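Local atomic coordinates of succinate dehydrogenase subunit B (Mycolicibacterium smegmatis MC2 51, PDB entry 6LUM), a protein that probably relays electrons from succinate oxidation through a [2Fe-2S], a [4Fe-4S] and a [3Fe-4S] cluster toward the membrane subunits of succinate dehydrogenase. Residues C179-C184 against G195-V200; F46-L51 against W65-T70; M87-V92 against I115-I120. One frame throughout, in Å; residues are numbered along the deposited sequence.

In the fold
Interactions 2 and 3 lie in the N-terminal [2Fe-2S] domain, their centres about 17 Å apart; they reach the same mixed sheet, interaction 2 at its outer strand 42-47 and interaction 3 at strands 88-89 and 114-118, without touching. Interaction 1 belongs to the dicluster region, where C180 and C184 bind the [4Fe-4S] and [3Fe-4S] clusters. Its centre is about 17 Å from that of interaction 3, and the two meet where T182 OG1 packs 3.6 Å from I120 CB, a touch that places interaction 3 where the two cluster-binding regions join. The side chain of M87 is about 8 Å from the [2Fe-2S] cluster. Interaction 2 is about 32 Å from interaction 1, centre to centre.

Interaction 1: C179-C184 against G195-V200; sequences CCTTSC and GPAAIV. With F3S (Fe3-s4 cluster), chain B; SF4 (iron/sulfur cluster), chain C.
T181 and G195 bring the two backbones closest, CA to CA 5.2 Å, where the irregular turn 179-184 abuts the start of helix 196-206, with G195 at its N-cap. No hydrogen bond crosses, and the contact rests on small side chains fitted around P196. The CB of that proline touches C180 SG at 3.6 Å, and its CD lies 3.7 Å from T181 CA. On the next residue, A197 CB packs against T181 OG1, while T181 CG2 faces G195 CA at 3.9 Å. Set between its own N and carbonyl carbon (chi1 73°), C180 SG binds iron SF4 FE1 of the [4Fe-4S] cluster at 2.4 Å. C184 SG binds iron F3S FE1 of the [3Fe-4S] cluster at 2.2 Å, and P196 CG approaches sulfide S3 of that cluster at 3.8 Å. The turn between the two cysteines is held by C180 O, which accepts from both S183 N and S183 OG on the same face of its plane. F136 covers T181 and A197, and C236 packs on C180 and P196. C180 is the third cysteine of a C-x2-C-x2-C-x3-C-P motif begun by C174 and C177, and C184 the fourth, bound to the other cluster, a pattern characteristic of dicluster ferredoxin domains.

Interaction 2: F46-L51 against W65-T70; sequences FRVPCL and WYLDGT
F46 turns its ring toward D68 through a first torsion that sets CG anti to the carbonyl carbon and beside the backbone N (chi1 -58°). L67 places its CG in the same way, and its second torsion, 166°, then carries CD1 out to V48. This one methyl makes the apolar part of the contact: it lies 3.7 Å from V48 CG1, the two side chains crossing obliquely, and 4.2 Å from F46 CB, with R47 O also close by. The pairing joins the end of helix 56-67 to the outer strand 42-47, as in the beta-grasp fold of [2Fe-2S] ferredoxin domains, where a helix packs across a mixed sheet. V48 continues inward onto L59, Y62 and V63 of the same helix. Farther along, D68 OD2 meets the F46 ring at its edge, near the ring plane, 3.3 Å from CZ, with carboxylate and ring planes turned 53° apart. That oxygen also forms a salt bridge with R32 of strand 27-32, whose side chain touches F46 as well. The other oxygen, OD1, accepts from T70 N at 3.2 Å from above the carboxylate plane, making an Asx turn just past the helix. W65 and Y66 pack on R455 and R450 of subunit A.

Interaction 3: M87-V92 against I115-I120; sequences MRINGV and ITIEPI
R88 grips P119 O side-on with two nitrogens, NE at 2.8 Å and NH2 at 3.0 Å, the oxygen lying in the guanidinium plane. A bend at the third torsion (chi3 -62°) puts NE where it can reach this carbonyl. Over one guanidinium face, offset toward the rim, sits E118 OE2; the two planes are only 15° apart and stacked, and the salt bridge to NH1 is long, 3.7 Å, so charge rather than a directed N-H links them. Behind these side chains the strands pair antiparallel: R88 N donates to E118 O at 2.8 Å, E118 N returns a bond to R88 O, and N90 N donates to T116 O at 2.8 Å. On the other face of the sheet, I89 and I115 lie side by side, with I89 CG2 3.8 Å from I115 CG2, and M87 SD touches I117 CG2 at 4.0 Å. T19 of subunit C packs on both R88 and E118, and R17 of the same subunit lies near the pair, so the polar face borders that subunit. Strand 88-89 thus pairs antiparallel with 114-118 inside the sheet, and L56 and L60 of helix 56-67 cover the I89 and I117 face, as in the beta-grasp fold.

Interaction 1: C179-C184 against G195-V200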
loop_
_atom_site.group_PDB
_atom_site.type_symbol
_atom_site.label_atom_id
_atom_site.label_comp_id
_atom_site.label_asym_id
_atom_site.label_seq_id
_atom_site.Cartn_x
_atom_site.Cartn_y
_atom_site.Cartn_z
ATOM N N CYS J 179 -5.660 -21.725 -24.147
ATOM C CA CYS J 179 -6.301 -22.994 -24.450
ATOM C C CYS J 179 -6.824 -23.682 -23.205
ATOM O O CYS J 179 -7.626 -24.606 -23.316
ATOM C CB CYS J 179 -5.331 -23.928 -25.165
ATOM S SG CYS J 179 -5.173 -23.705 -26.921
ATOM N N CYS J 180 -6.378 -23.265 -22.029
ATOM C CA CYS J 180 -6.750 -23.865 -20.759
ATOM C C CYS J 180 -7.898 -23.116 -20.107
ATOM O O CYS J 180 -8.908 -23.719 -19.744
ATOM C CB CYS J 180 -5.541 -23.887 -19.831
ATOM S SG CYS J 180 -5.110 -22.291 -19.183
ATOM N N THR J 181 -7.760 -21.798 -19.969
ATOM C CA THR J 181 -8.793 -20.999 -19.330
ATOM C C THR J 181 -10.105 -21.079 -20.076
ATOM O O THR J 181 -11.171 -21.008 -19.466
ATOM C CB THR J 181 -8.339 -19.554 -19.227
ATOM O OG1 THR J 181 -6.984 -19.522 -18.797
ATOM C CG2 THR J 181 -9.139 -18.839 -18.228
ATOM N N THR J 182 -10.058 -21.221 -21.387
ATOM C CA THR J 182 -11.264 -21.304 -22.183
ATOM C C THR J 182 -11.716 -22.731 -22.394
ATOM O O THR J 182 -12.456 -23.003 -23.337
ATOM C CB THR J 182 -11.063 -20.608 -23.520
ATOM O OG1 THR J 182 -9.984 -21.226 -24.209
ATOM C CG2 THR J 182 -10.737 -19.164 -23.308
ATOM N N SER J 183 -11.273 -23.651 -21.546
ATOM C CA SER J 183 -11.867 -24.972 -21.452
ATOM C C SER J 183 -12.327 -25.275 -20.039
ATOM O O SER J 183 -12.736 -26.400 -19.765
ATOM C CB SER J 183 -10.886 -26.034 -21.917
ATOM O OG SER J 183 -9.777 -26.068 -21.064
ATOM N N CYS J 184 -12.288 -24.292 -19.144
ATOM C CA CYS J 184 -12.666 -24.479 -17.754
ATOM C C CYS J 184 -14.158 -24.239 -17.606
ATOM O O CYS J 184 -14.616 -23.107 -17.827
ATOM C CB CYS J 184 -11.892 -23.524 -16.868
ATOM S SG CYS J 184 -11.947 -23.885 -15.123
ATOM N N GLY J 195 -8.649 -18.385 -13.300
ATOM C CA GLY J 195 -8.435 -19.283 -14.393
ATOM C C GLY J 195 -7.178 -20.087 -14.219
ATOM O O GLY J 195 -6.257 -19.723 -13.479
ATOM N N PRO J 196 -7.118 -21.211 -14.914
ATOM C CA PRO J 196 -5.915 -22.037 -14.863
ATOM C C PRO J 196 -4.647 -21.292 -15.224
ATOM O O PRO J 196 -3.611 -21.528 -14.605
ATOM C CB PRO J 196 -6.228 -23.138 -15.871
ATOM C CG PRO J 196 -7.658 -23.142 -15.996
ATOM C CD PRO J 196 -8.163 -21.803 -15.750
ATOM N N ALA J 197 -4.691 -20.393 -16.204
ATOM C CA ALA J 197 -3.471 -19.763 -16.688
ATOM C C ALA J 197 -2.945 -18.739 -15.704
ATOM O O ALA J 197 -1.733 -18.637 -15.494
ATOM C CB ALA J 197 -3.720 -19.109 -18.035
ATOM N N ALA J 198 -3.836 -17.955 -15.105
ATOM C CA ALA J 198 -3.418 -17.043 -14.055
ATOM C C ALA J 198 -2.868 -17.805 -12.868
ATOM O O ALA J 198 -1.879 -17.392 -12.261
ATOM C CB ALA J 198 -4.584 -16.166 -13.631
ATOM N N ILE J 199 -3.473 -18.942 -12.532
ATOM C CA ILE J 199 -2.953 -19.694 -11.397
ATOM C C ILE J 199 -1.608 -20.333 -11.721
ATOM O O ILE J 199 -0.754 -20.454 -10.845
ATOM C CB ILE J 199 -3.994 -20.720 -10.934
ATOM C CG1 ILE J 199 -5.218 -19.983 -10.397
ATOM C CG2 ILE J 199 -3.415 -21.606 -9.877
ATOM C CD1 ILE J 199 -6.442 -20.809 -10.325
ATOM N N VAL J 200 -1.373 -20.724 -12.970
ATOM C CA VAL J 200 -0.063 -21.247 -13.355
ATOM C C VAL J 200 1.000 -20.162 -13.253
ATOM O O VAL J 200 2.076 -20.361 -12.671
ATOM C CB VAL J 200 -0.122 -21.833 -14.774
ATOM C CG1 VAL J 200 1.243 -21.887 -15.365
ATOM C CG2 VAL J 200 -0.695 -23.191 -14.736
HETATM FE FE1 F3S B . -11.169 -25.862 -14.745
HETATM FE FE3 F3S B . -10.018 -27.147 -12.243
HETATM FE FE4 F3S B . -8.584 -27.424 -14.880
HETATM S S1 F3S B . -11.979 -26.264 -12.747
HETATM S S2 F3S B . -10.091 -26.854 -16.374
HETATM S S3 F3S B . -9.258 -25.721 -13.704
HETATM S S4 F3S B . -8.481 -28.534 -12.982
HETATM FE FE1 SF4 C . -2.988 -22.548 -20.264
HETATM FE FE2 SF4 C . -1.706 -22.192 -22.957
HETATM FE FE3 SF4 C . -0.678 -24.327 -21.081
HETATM FE FE4 SF4 C . -0.182 -21.409 -20.505
HETATM S S1 SF4 C . 0.201 -22.700 -22.155
HETATM S S2 SF4 C . -1.074 -23.032 -19.441
HETATM S S3 SF4 C . -2.093 -20.912 -21.304
HETATM S S4 SF4 C . -2.580 -23.829 -21.916
#

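Interaction 2: F46-L51 against W65-T70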
loop_
_atom_site.group_PDB
_atom_site.type_symbol
_atom_site.label_atom_id
_atom_site.label_comp_id
_atom_site.label_asym_id
_atom_site.label_seq_id
_atom_site.Cartn_x
_atom_site.Cartn_y
_atom_site.Cartn_z
ATOM N N PHE J 46 -16.412 -24.893 -46.460
ATOM C CA PHE J 46 -15.448 -24.748 -47.539
ATOM C C PHE J 46 -14.857 -26.104 -47.882
ATOM O O PHE J 46 -14.792 -26.995 -47.038
ATOM C CB PHE J 46 -14.321 -23.810 -47.152
ATOM C CG PHE J 46 -14.774 -22.444 -46.766
ATOM C CD1 PHE J 46 -14.943 -22.108 -45.443
ATOM C CD2 PHE J 46 -15.013 -21.486 -47.724
ATOM C CE1 PHE J 46 -15.349 -20.852 -45.087
ATOM C CE2 PHE J 46 -15.417 -20.230 -47.367
ATOM C CZ PHE J 46 -15.584 -19.915 -46.048
ATOM N N ARG J 47 -14.396 -26.252 -49.115
ATOM C CA ARG J 47 -13.755 -27.481 -49.558
ATOM C C ARG J 47 -12.349 -27.167 -50.034
ATOM O O ARG J 47 -12.173 -26.461 -51.030
ATOM C CB ARG J 47 -14.552 -28.155 -50.669
ATOM C CG ARG J 47 -13.823 -29.315 -51.307
ATOM C CD ARG J 47 -14.733 -30.071 -52.240
ATOM N NE ARG J 47 -15.997 -30.386 -51.588
ATOM C CZ ARG J 47 -16.208 -31.482 -50.871
ATOM N NH1 ARG J 47 -17.389 -31.692 -50.307
ATOM N NH2 ARG J 47 -15.238 -32.371 -50.724
ATOM N N VAL J 48 -11.354 -27.700 -49.335
ATOM C CA VAL J 48 -9.957 -27.383 -49.604
ATOM C C VAL J 48 -9.167 -28.677 -49.743
ATOM O O VAL J 48 -9.547 -29.693 -49.152
ATOM C CB VAL J 48 -9.376 -26.506 -48.490
ATOM C CG1 VAL J 48 -10.145 -25.228 -48.389
ATOM C CG2 VAL J 48 -9.431 -27.234 -47.182
ATOM N N PRO J 49 -8.073 -28.696 -50.498
ATOM C CA PRO J 49 -7.276 -29.918 -50.600
ATOM C C PRO J 49 -6.337 -30.065 -49.419
ATOM O O PRO J 49 -5.820 -29.083 -48.887
ATOM C CB PRO J 49 -6.497 -29.714 -51.901
ATOM C CG PRO J 49 -6.336 -28.269 -51.981
ATOM C CD PRO J 49 -7.580 -27.657 -51.410
ATOM N N CYS J 50 -6.119 -31.308 -49.013
ATOM C CA CYS J 50 -5.265 -31.634 -47.886
ATOM C C CYS J 50 -4.122 -32.517 -48.357
ATOM O O CYS J 50 -4.148 -33.061 -49.460
ATOM C CB CYS J 50 -6.063 -32.332 -46.781
ATOM S SG CYS J 50 -5.120 -32.827 -45.333
ATOM N N LEU J 51 -3.110 -32.653 -47.515
ATOM C CA LEU J 51 -1.948 -33.490 -47.774
ATOM C C LEU J 51 -1.607 -34.274 -46.522
ATOM O O LEU J 51 -2.210 -34.074 -45.465
ATOM C CB LEU J 51 -0.735 -32.649 -48.202
ATOM C CG LEU J 51 -0.491 -32.285 -49.664
ATOM C CD1 LEU J 51 -0.319 -33.550 -50.470
ATOM C CD2 LEU J 51 -1.580 -31.408 -50.234
ATOM N N TRP J 65 -6.670 -17.149 -48.535
ATOM C CA TRP J 65 -6.031 -16.606 -49.721
ATOM C C TRP J 65 -6.920 -16.761 -50.942
ATOM O O TRP J 65 -7.210 -15.780 -51.633
ATOM C CB TRP J 65 -4.679 -17.279 -49.952
ATOM C CG TRP J 65 -3.682 -16.977 -48.896
ATOM C CD1 TRP J 65 -3.753 -15.995 -47.962
ATOM C CD2 TRP J 65 -2.459 -17.666 -48.656
ATOM N NE1 TRP J 65 -2.653 -16.028 -47.154
ATOM C CE2 TRP J 65 -1.841 -17.049 -47.560
ATOM C CE3 TRP J 65 -1.827 -18.749 -49.261
ATOM C CZ2 TRP J 65 -0.630 -17.477 -47.058
ATOM C CZ3 TRP J 65 -0.626 -19.170 -48.763
ATOM C CH2 TRP J 65 -0.036 -18.537 -47.675
ATOM N N TYR J 66 -7.386 -17.978 -51.216
ATOM C CA TYR J 66 -8.035 -18.222 -52.497
ATOM C C TYR J 66 -9.555 -18.082 -52.434
ATOM O O TYR J 66 -10.125 -17.222 -53.110
ATOM C CB TYR J 66 -7.615 -19.596 -53.011
ATOM C CG TYR J 66 -6.120 -19.708 -53.103
ATOM C CD1 TYR J 66 -5.398 -20.381 -52.143
ATOM C CD2 TYR J 66 -5.427 -19.112 -54.134
ATOM C CE1 TYR J 66 -4.033 -20.476 -52.215
ATOM C CE2 TYR J 66 -4.061 -19.199 -54.216
ATOM C CZ TYR J 66 -3.369 -19.882 -53.253
ATOM O OH TYR J 66 -2.001 -19.976 -53.327
ATOM N N LEU J 67 -10.226 -18.897 -51.623
ATOM C CA LEU J 67 -11.684 -18.930 -51.687
ATOM C C LEU J 67 -12.307 -17.706 -51.031
ATOM O O LEU J 67 -12.960 -16.895 -51.694
ATOM C CB LEU J 67 -12.209 -20.204 -51.027
ATOM C CG LEU J 67 -11.433 -21.484 -51.293
ATOM C CD1 LEU J 67 -11.855 -22.545 -50.320
ATOM C CD2 LEU J 67 -11.651 -21.948 -52.704
ATOM N N ASP J 68 -12.120 -17.562 -49.727
ATOM C CA ASP J 68 -12.650 -16.441 -48.962
ATOM C C ASP J 68 -11.617 -15.332 -48.867
ATOM O O ASP J 68 -10.791 -15.168 -49.767
ATOM C CB ASP J 68 -13.117 -16.862 -47.575
ATOM C CG ASP J 68 -14.345 -16.098 -47.137
ATOM O OD1 ASP J 68 -14.478 -14.930 -47.543
ATOM O OD2 ASP J 68 -15.184 -16.657 -46.406
ATOM N N GLY J 69 -11.679 -14.543 -47.803
ATOM C CA GLY J 69 -10.846 -13.371 -47.683
ATOM C C GLY J 69 -11.461 -12.362 -46.751
ATOM O O GLY J 69 -10.837 -11.360 -46.399
ATOM N N THR J 70 -12.683 -12.635 -46.322
ATOM C CA THR J 70 -13.226 -12.007 -45.131
ATOM C C THR J 70 -12.833 -12.766 -43.868
ATOM O O THR J 70 -13.002 -12.244 -42.763
ATOM C CB THR J 70 -14.752 -11.915 -45.247
ATOM O OG1 THR J 70 -15.092 -11.326 -46.505
ATOM C CG2 THR J 70 -15.330 -11.037 -44.158
#

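Interaction 3: M87-V92 against I115-I120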
loop_
_atom_site.group_PDB
_atom_site.type_symbol
_atom_site.label_atom_id
_atom_site.label_comp_id
_atom_site.label_asym_id
_atom_site.label_seq_id
_atom_site.Cartn_x
_atom_site.Cartn_y
_atom_site.Cartn_z
ATOM N N MET J 87 -7.849 -22.282 -31.080
ATOM C CA MET J 87 -9.170 -22.433 -31.661
ATOM C C MET J 87 -9.831 -23.644 -31.042
ATOM O O MET J 87 -9.190 -24.446 -30.374
ATOM C CB MET J 87 -9.110 -22.606 -33.178
ATOM C CG MET J 87 -8.911 -21.337 -33.940
ATOM S SD MET J 87 -8.118 -21.626 -35.514
ATOM C CE MET J 87 -7.523 -19.986 -35.851
ATOM N N ARG J 88 -11.125 -23.771 -31.280
ATOM C CA ARG J 88 -11.892 -24.967 -30.970
ATOM C C ARG J 88 -12.054 -25.753 -32.254
ATOM O O ARG J 88 -12.792 -25.337 -33.148
ATOM C CB ARG J 88 -13.256 -24.613 -30.400
ATOM C CG ARG J 88 -13.380 -24.742 -28.933
ATOM C CD ARG J 88 -14.814 -24.670 -28.566
ATOM N NE ARG J 88 -15.388 -23.386 -28.927
ATOM C CZ ARG J 88 -16.683 -23.119 -28.884
ATOM N NH1 ARG J 88 -17.526 -24.058 -28.497
ATOM N NH2 ARG J 88 -17.136 -21.924 -29.220
ATOM N N ILE J 89 -11.375 -26.884 -32.342
ATOM C CA ILE J 89 -11.360 -27.712 -33.532
ATOM C C ILE J 89 -11.915 -29.064 -33.144
ATOM O O ILE J 89 -11.237 -29.841 -32.464
ATOM C CB ILE J 89 -9.953 -27.848 -34.109
ATOM C CG1 ILE J 89 -9.403 -26.469 -34.448
ATOM C CG2 ILE J 89 -9.971 -28.739 -35.317
ATOM C CD1 ILE J 89 -7.941 -26.344 -34.247
ATOM N N ASN J 90 -13.143 -29.350 -33.575
ATOM C CA ASN J 90 -13.825 -30.605 -33.270
ATOM C C ASN J 90 -14.077 -30.738 -31.772
ATOM O O ASN J 90 -13.862 -31.792 -31.176
ATOM C CB ASN J 90 -13.038 -31.803 -33.796
ATOM C CG ASN J 90 -13.252 -32.038 -35.261
ATOM O OD1 ASN J 90 -12.357 -32.490 -35.964
ATOM N ND2 ASN J 90 -14.446 -31.741 -35.732
ATOM N N GLY J 91 -14.541 -29.667 -31.169
ATOM C CA GLY J 91 -14.807 -29.659 -29.740
ATOM C C GLY J 91 -13.722 -29.153 -28.829
ATOM O O GLY J 91 -13.976 -28.285 -28.002
ATOM N N VAL J 92 -12.511 -29.655 -28.978
ATOM C CA VAL J 92 -11.404 -29.350 -28.081
ATOM C C VAL J 92 -10.618 -28.146 -28.577
ATOM O O VAL J 92 -10.579 -27.861 -29.769
ATOM C CB VAL J 92 -10.486 -30.574 -27.946
ATOM C CG1 VAL J 92 -11.201 -31.678 -27.277
ATOM C CG2 VAL J 92 -10.065 -31.030 -29.304
ATOM N N ILE J 115 -14.172 -31.043 -40.839
ATOM C CA ILE J 115 -13.517 -30.499 -39.660
ATOM C C ILE J 115 -14.282 -29.265 -39.230
ATOM O O ILE J 115 -14.752 -28.493 -40.069
ATOM C CB ILE J 115 -12.039 -30.176 -39.942
ATOM C CG1 ILE J 115 -11.312 -31.464 -40.295
ATOM C CG2 ILE J 115 -11.389 -29.527 -38.754
ATOM C CD1 ILE J 115 -9.845 -31.329 -40.361
ATOM N N THR J 116 -14.431 -29.091 -37.926
ATOM C CA THR J 116 -15.282 -28.055 -37.365
ATOM C C THR J 116 -14.415 -27.093 -36.578
ATOM O O THR J 116 -13.805 -27.485 -35.583
ATOM C CB THR J 116 -16.349 -28.675 -36.471
ATOM O OG1 THR J 116 -17.157 -29.568 -37.244
ATOM C CG2 THR J 116 -17.218 -27.616 -35.878
ATOM N N ILE J 117 -14.368 -25.840 -37.013
ATOM C CA ILE J 117 -13.494 -24.832 -36.433
ATOM C C ILE J 117 -14.357 -23.699 -35.916
ATOM O O ILE J 117 -15.340 -23.325 -36.558
ATOM C CB ILE J 117 -12.474 -24.323 -37.468
ATOM C CG1 ILE J 117 -11.854 -25.502 -38.193
ATOM C CG2 ILE J 117 -11.375 -23.559 -36.803
ATOM C CD1 ILE J 117 -11.197 -25.138 -39.451
ATOM N N GLU J 118 -14.010 -23.166 -34.752
ATOM C CA GLU J 118 -14.772 -22.071 -34.171
ATOM C C GLU J 118 -13.959 -21.457 -33.047
ATOM O O GLU J 118 -13.055 -22.098 -32.522
ATOM C CB GLU J 118 -16.135 -22.561 -33.675
ATOM C CG GLU J 118 -16.047 -23.740 -32.774
ATOM C CD GLU J 118 -17.387 -24.343 -32.499
ATOM O OE1 GLU J 118 -18.395 -23.756 -32.929
ATOM O OE2 GLU J 118 -17.432 -25.434 -31.898
ATOM N N PRO J 119 -14.235 -20.213 -32.675
ATOM C CA PRO J 119 -13.410 -19.549 -31.669
ATOM C C PRO J 119 -13.458 -20.251 -30.326
ATOM O O PRO J 119 -14.328 -21.073 -30.052
ATOM C CB PRO J 119 -14.024 -18.150 -31.579
ATOM C CG PRO J 119 -15.342 -18.273 -32.165
ATOM C CD PRO J 119 -15.230 -19.290 -33.227
ATOM N N ILE J 120 -12.493 -19.915 -29.474
ATOM C CA ILE J 120 -12.486 -20.458 -28.130
ATOM C C ILE J 120 -13.616 -19.834 -27.326
ATOM O O ILE J 120 -14.076 -18.725 -27.612
ATOM C CB ILE J 120 -11.123 -20.241 -27.453
ATOM C CG1 ILE J 120 -10.694 -18.786 -27.538
ATOM C CG2 ILE J 120 -10.091 -21.108 -28.092
ATOM C CD1 ILE J 120 -9.315 -18.537 -27.008
#